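Local coordinates for protein galactose-1-phosphate uridylyltransferase (Pyrobaculum aerophilum str. IM2, PDB 6K9Z) that probably transfers uridylyl groups between UDP-glucose and hexose 1-phosphates such as galactose 1-phosphate, and binds zinc, an iron(III) ion and UDP, at residues Y121-I132 / M245-L256. The protein carries 1 engineered substitution. Sequence-based numbering, arbitrary orientation.
With FE (Fe (III) ion), chain E.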
loop_
_atom_site.group_PDB
_atom_site.type_symbol
_atom_site.label_atom_id
_atom_site.label_comp_id
_atom_site.label_asym_id
_atom_site.label_seq_id
_atom_site.Cartn_x
_atom_site.Cartn_y
_atom_site.Cartn_z
ATOM N N TYR A 121 -7.937 18.185 -6.251
ATOM C CA TYR A 121 -7.936 17.493 -4.941
ATOM C C TYR A 121 -6.982 18.185 -3.971
ATOM O O TYR A 121 -5.872 18.591 -4.350
ATOM C CB TYR A 121 -7.616 15.997 -5.105
ATOM C CG TYR A 121 -8.189 15.235 -3.951
ATOM C CD1 TYR A 121 -9.503 14.817 -3.961
ATOM C CD2 TYR A 121 -7.410 14.980 -2.815
ATOM C CE1 TYR A 121 -10.047 14.157 -2.875
ATOM C CE2 TYR A 121 -7.954 14.335 -1.715
ATOM C CZ TYR A 121 -9.279 13.967 -1.736
ATOM O OH TYR A 121 -9.856 13.323 -0.689
ATOM N N PHE A 122 -7.412 18.250 -2.719
ATOM C CA PHE A 122 -6.596 18.739 -1.596
ATOM C C PHE A 122 -6.360 17.525 -0.698
ATOM O O PHE A 122 -7.304 17.098 -0.004
ATOM C CB PHE A 122 -7.305 19.905 -0.911
ATOM C CG PHE A 122 -6.507 20.572 0.187
ATOM C CD1 PHE A 122 -6.491 20.030 1.467
ATOM C CD2 PHE A 122 -5.885 21.796 -0.043
ATOM C CE1 PHE A 122 -5.827 20.695 2.497
ATOM C CE2 PHE A 122 -5.260 22.468 0.997
ATOM C CZ PHE A 122 -5.262 21.928 2.285
ATOM N N LEU A 123 -5.136 16.987 -0.698
ATOM C CA LEU A 123 -4.789 15.793 0.094
ATOM C C LEU A 123 -3.936 16.235 1.300
ATOM O O LEU A 123 -2.753 16.608 1.100
ATOM C CB LEU A 123 -4.009 14.776 -0.740
ATOM C CG LEU A 123 -3.610 13.506 0.032
ATOM C CD1 LEU A 123 -4.844 12.660 0.368
ATOM C CD2 LEU A 123 -2.621 12.674 -0.765
ATOM N N PHE A 124 -4.489 16.139 2.508
ATOM C CA PHE A 124 -3.772 16.391 3.786
ATOM C C PHE A 124 -3.390 15.041 4.402
ATOM O O PHE A 124 -4.290 14.182 4.545
ATOM C CB PHE A 124 -4.704 17.186 4.702
ATOM C CG PHE A 124 -4.173 17.442 6.075
ATOM C CD1 PHE A 124 -3.011 18.130 6.254
ATOM C CD2 PHE A 124 -4.905 17.111 7.202
ATOM C CE1 PHE A 124 -2.491 18.350 7.505
ATOM C CE2 PHE A 124 -4.410 17.378 8.478
ATOM C CZ PHE A 124 -3.187 17.990 8.626
ATOM N N PHE A 125 -2.127 14.850 4.767
ATOM C CA PHE A 125 -1.685 13.581 5.378
ATOM C C PHE A 125 -0.554 13.852 6.351
ATOM O O PHE A 125 0.037 14.923 6.321
ATOM C CB PHE A 125 -1.318 12.518 4.343
ATOM C CG PHE A 125 -0.140 12.835 3.482
ATOM C CD1 PHE A 125 -0.289 13.646 2.369
ATOM C CD2 PHE A 125 1.119 12.348 3.804
ATOM C CE1 PHE A 125 0.795 13.905 1.546
ATOM C CE2 PHE A 125 2.209 12.640 3.010
ATOM C CZ PHE A 125 2.060 13.425 1.882
ATOM N N ARG A 126 -0.319 12.866 7.227
ATOM C CA ARG A 126 0.725 13.001 8.234
ATOM C C ARG A 126 1.374 11.638 8.368
ATOM O O ARG A 126 0.664 10.676 8.595
ATOM C CB ARG A 126 0.143 13.524 9.540
ATOM C CG ARG A 126 1.193 13.925 10.583
ATOM C CD ARG A 126 0.524 14.436 11.886
ATOM N NE ARG A 126 1.422 15.284 12.639
ATOM C CZ ARG A 126 2.389 14.851 13.470
ATOM N NH1 ARG A 126 2.567 13.549 13.690
ATOM N NH2 ARG A 126 3.238 15.717 14.016
ATOM N N ASN A 127 2.702 11.607 8.290
ATOM C CA ASN A 127 3.478 10.385 8.607
ATOM C C ASN A 127 4.201 10.629 9.928
ATOM O O ASN A 127 4.798 11.696 10.078
ATOM C CB ASN A 127 4.492 10.054 7.514
ATOM C CG ASN A 127 3.803 9.781 6.199
ATOM O OD1 ASN A 127 2.846 9.003 6.174
ATOM N ND2 ASN A 127 4.313 10.380 5.121
ATOM N N LYS A 128 4.195 9.632 10.841
ATOM C CA LYS A 128 4.820 9.850 12.164
ATOM C C LYS A 128 5.631 8.615 12.517
ATOM O O LYS A 128 5.078 7.512 12.490
ATOM C CB LYS A 128 3.729 10.118 13.211
ATOM C CG LYS A 128 4.268 10.541 14.563
ATOM C CD LYS A 128 4.657 9.407 15.501
ATOM C CE LYS A 128 5.026 9.922 16.879
ATOM N NZ LYS A 128 5.033 8.824 17.878
ATOM N N GLY A 129 6.915 8.799 12.779
ATOM C CA GLY A 129 7.760 7.719 13.288
ATOM C C GLY A 129 8.960 7.452 12.393
ATOM O O GLY A 129 8.815 7.266 11.175
ATOM N N LYS A 130 10.131 7.366 12.997
ATOM C CA LYS A 130 11.357 6.995 12.247
ATOM C C LYS A 130 11.130 5.625 11.555
ATOM O O LYS A 130 11.674 5.404 10.434
ATOM C CB LYS A 130 12.546 6.970 13.211
ATOM C CG LYS A 130 12.935 8.354 13.711
ATOM C CD LYS A 130 14.039 8.398 14.770
ATOM C CE LYS A 130 14.173 9.778 15.408
ATOM N NZ LYS A 130 15.462 9.923 16.131
ATOM N N GLU A 131 10.372 4.731 12.193
ATOM C CA GLU A 131 10.219 3.331 11.694
ATOM C C GLU A 131 9.468 3.281 10.358
ATOM O O GLU A 131 9.607 2.228 9.722
ATOM C CB GLU A 131 9.532 2.438 12.731
ATOM C CG GLU A 131 10.451 2.038 13.835
ATOM C CD GLU A 131 9.748 1.359 14.990
ATOM O OE1 GLU A 131 9.058 2.062 15.687
ATOM O OE2 GLU A 131 9.908 0.116 15.152
ATOM N N ILE A 132 8.764 4.350 9.948
ATOM C CA ILE A 132 8.023 4.457 8.647
ATOM C C ILE A 132 8.610 5.576 7.773
ATOM O O ILE A 132 7.954 5.989 6.830
ATOM C CB ILE A 132 6.504 4.539 8.850
ATOM C CG1 ILE A 132 6.086 5.836 9.543
ATOM C CG2 ILE A 132 6.028 3.252 9.552
ATOM C CD1 ILE A 132 4.691 6.267 9.216
ATOM N N MET A 245 3.714 4.775 19.094
ATOM C CA MET A 245 3.462 3.958 17.889
ATOM C C MET A 245 3.628 4.845 16.656
ATOM O O MET A 245 3.038 5.931 16.560
ATOM C CB MET A 245 2.011 3.470 17.928
ATOM C CG MET A 245 1.740 2.466 16.942
ATOM S SD MET A 245 0.040 1.949 16.918
ATOM C CE MET A 245 -0.192 1.278 18.561
ATOM N N PRO A 246 4.378 4.388 15.647
ATOM C CA PRO A 246 4.377 5.083 14.365
ATOM C C PRO A 246 2.979 4.966 13.774
ATOM O O PRO A 246 2.267 3.931 13.910
ATOM C CB PRO A 246 5.426 4.355 13.521
ATOM C CG PRO A 246 5.534 2.988 14.197
ATOM C CD PRO A 246 5.221 3.192 15.661
ATOM N N TYR A 247 2.570 6.003 13.058
ATOM C CA TYR A 247 1.244 5.959 12.413
ATOM C C TYR A 247 1.237 6.849 11.173
ATOM O O TYR A 247 2.136 7.731 10.979
ATOM C CB TYR A 247 0.127 6.398 13.367
ATOM C CG TYR A 247 0.183 7.845 13.770
ATOM C CD1 TYR A 247 -0.368 8.810 12.958
ATOM C CD2 TYR A 247 0.798 8.239 14.936
ATOM C CE1 TYR A 247 -0.311 10.155 13.274
ATOM C CE2 TYR A 247 0.866 9.584 15.278
ATOM C CZ TYR A 247 0.337 10.533 14.430
ATOM O OH TYR A 247 0.432 11.863 14.709
ATOM N N ILE A 248 0.181 6.617 10.397
ATOM C CA ILE A 248 -0.167 7.354 9.175
ATOM C C ILE A 248 -1.539 7.942 9.433
ATOM O O ILE A 248 -2.403 7.228 9.934
ATOM C CB ILE A 248 -0.177 6.417 7.982
ATOM C CG1 ILE A 248 1.252 5.941 7.703
ATOM C CG2 ILE A 248 -0.846 7.068 6.803
ATOM C CD1 ILE A 248 1.329 4.546 7.188
ATOM N N MET A 249 -1.715 9.192 9.075
ATOM C CA MET A 249 -3.063 9.817 9.080
ATOM C C MET A 249 -3.353 10.465 7.731
ATOM O O MET A 249 -2.450 11.075 7.170
ATOM C CB MET A 249 -3.163 10.870 10.170
ATOM C CG MET A 249 -4.516 11.554 10.153
ATOM S SD MET A 249 -4.806 12.415 11.725
ATOM C CE MET A 249 -3.787 13.849 11.419
ATOM N N VAL A 250 -4.550 10.236 7.196
ATOM C CA VAL A 250 -4.948 10.816 5.899
ATOM C C VAL A 250 -6.382 11.317 6.041
ATOM O O VAL A 250 -7.178 10.703 6.690
ATOM C CB VAL A 250 -4.766 9.798 4.751
ATOM C CG1 VAL A 250 -5.635 8.577 4.926
ATOM C CG2 VAL A 250 -4.923 10.415 3.364
ATOM N N LEU A 251 -6.637 12.435 5.409
ATOM C CA LEU A 251 -7.985 13.031 5.286
ATOM C C LEU A 251 -8.603 12.592 3.960
ATOM O O LEU A 251 -8.097 12.986 2.911
ATOM C CB LEU A 251 -7.890 14.548 5.340
ATOM C CG LEU A 251 -9.206 15.296 5.073
ATOM C CD1 LEU A 251 -10.294 14.760 6.000
ATOM C CD2 LEU A 251 -9.008 16.802 5.255
ATOM N N HIS A 252 -9.672 11.830 4.018
ATOM C CA HIS A 252 -10.485 11.413 2.850
ATOM C C HIS A 252 -11.639 12.413 2.787
ATOM O O HIS A 252 -12.489 12.370 3.686
ATOM C CB HIS A 252 -10.951 9.979 3.056
ATOM C CG HIS A 252 -9.881 8.985 2.797
ATOM N ND1 HIS A 252 -10.107 7.621 2.907
ATOM C CD2 HIS A 252 -8.622 9.156 2.342
ATOM C CE1 HIS A 252 -8.990 6.993 2.562
ATOM N NE2 HIS A 252 -8.043 7.880 2.219
ATOM N N GLN A 253 -11.628 13.271 1.766
ATOM C CA GLN A 253 -12.732 14.235 1.568
ATOM C C GLN A 253 -13.128 14.230 0.096
ATOM O O GLN A 253 -12.473 13.624 -0.753
ATOM C CB GLN A 253 -12.335 15.599 2.109
ATOM C CG GLN A 253 -11.214 16.275 1.352
ATOM C CD GLN A 253 -10.986 17.692 1.827
ATOM O OE1 GLN A 253 -11.927 18.402 2.139
ATOM N NE2 GLN A 253 -9.740 18.131 1.859
ATOM N N ALA A 254 -14.171 14.950 -0.221
ATOM C CA ALA A 254 -14.560 15.176 -1.613
ATOM C C ALA A 254 -13.449 15.864 -2.398
ATOM O O ALA A 254 -12.653 16.689 -1.912
ATOM C CB ALA A 254 -15.802 16.010 -1.678
ATOM N N PRO A 255 -13.482 15.650 -3.724
ATOM C CA PRO A 255 -12.680 16.484 -4.599
ATOM C C PRO A 255 -13.095 17.951 -4.470
ATOM O O PRO A 255 -14.248 18.228 -4.088
ATOM C CB PRO A 255 -12.937 15.970 -5.998
ATOM C CG PRO A 255 -13.612 14.617 -5.761
ATOM C CD PRO A 255 -14.395 14.750 -4.457
ATOM N N LEU A 256 -12.200 18.843 -4.893
ATOM C CA LEU A 256 -12.513 20.282 -4.991
ATOM C C LEU A 256 -13.381 20.483 -6.217
ATOM O O LEU A 256 -13.235 19.777 -7.217
ATOM C CB LEU A 256 -11.211 21.068 -5.070
ATOM C CG LEU A 256 -10.244 20.776 -3.934
ATOM C CD1 LEU A 256 -9.096 21.757 -3.970
ATOM C CD2 LEU A 256 -10.932 20.801 -2.569
HETATM FE FE FE E . -11.850 6.341 3.497
HETATM O O HOH W 1 -10.019 17.464 -1.787
HETATM O O HOH W 2 -7.379 15.547 2.293
HETATM O O HOH W 3 2.377 7.473 18.614
HETATM O O HOH W 4 -13.262 4.681 3.995
#
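With its CG set between the backbone N and the carbonyl carbon (chi1 67°), the Tyr-247 ring turns toward strand 121-128 and offers one face to Lys-128, whose CB sits 3.7 Å from the ring centroid in a CH-pi contact. The Lys-128 chain bends at chi2 (-85°), carrying NZ to Asp-89 and to a water shared with Met-245 O. Arg-126 extends past the same tyrosine to a salt bridge with Glu-82, its guanidinium 24° from the ring plane; the Tyr-247 hydroxyl is hydrogen-bonded to Asp-90. Arg-126 and Met-249 exchange two backbone hydrogen bonds, each 2.8 Å between N and O. This antiparallel pairing is the seam between the two HIT-type halves, joining N-terminal strand 121-128 to C-terminal strand 247-252 in one sheet. Around Phe-122 and Gln-253 the chains separate before closing again at Tyr-121 and Pro-255, and one water is hydrogen-bonded to Phe-122 O, Phe-124 N and Leu-251 O. Gln-253 bridges the gap: its NE2 donates to Phe-122 O (3.2 Å), while its backbone O accepts from Tyr-121 OH at 2.6 Å. His-252 binds iron through ND1 (2.2 Å), alongside Glu-156, His-266 and Glu-268, and its NE2 is hydrogen-bonded to Gly-288 O of the second subunit.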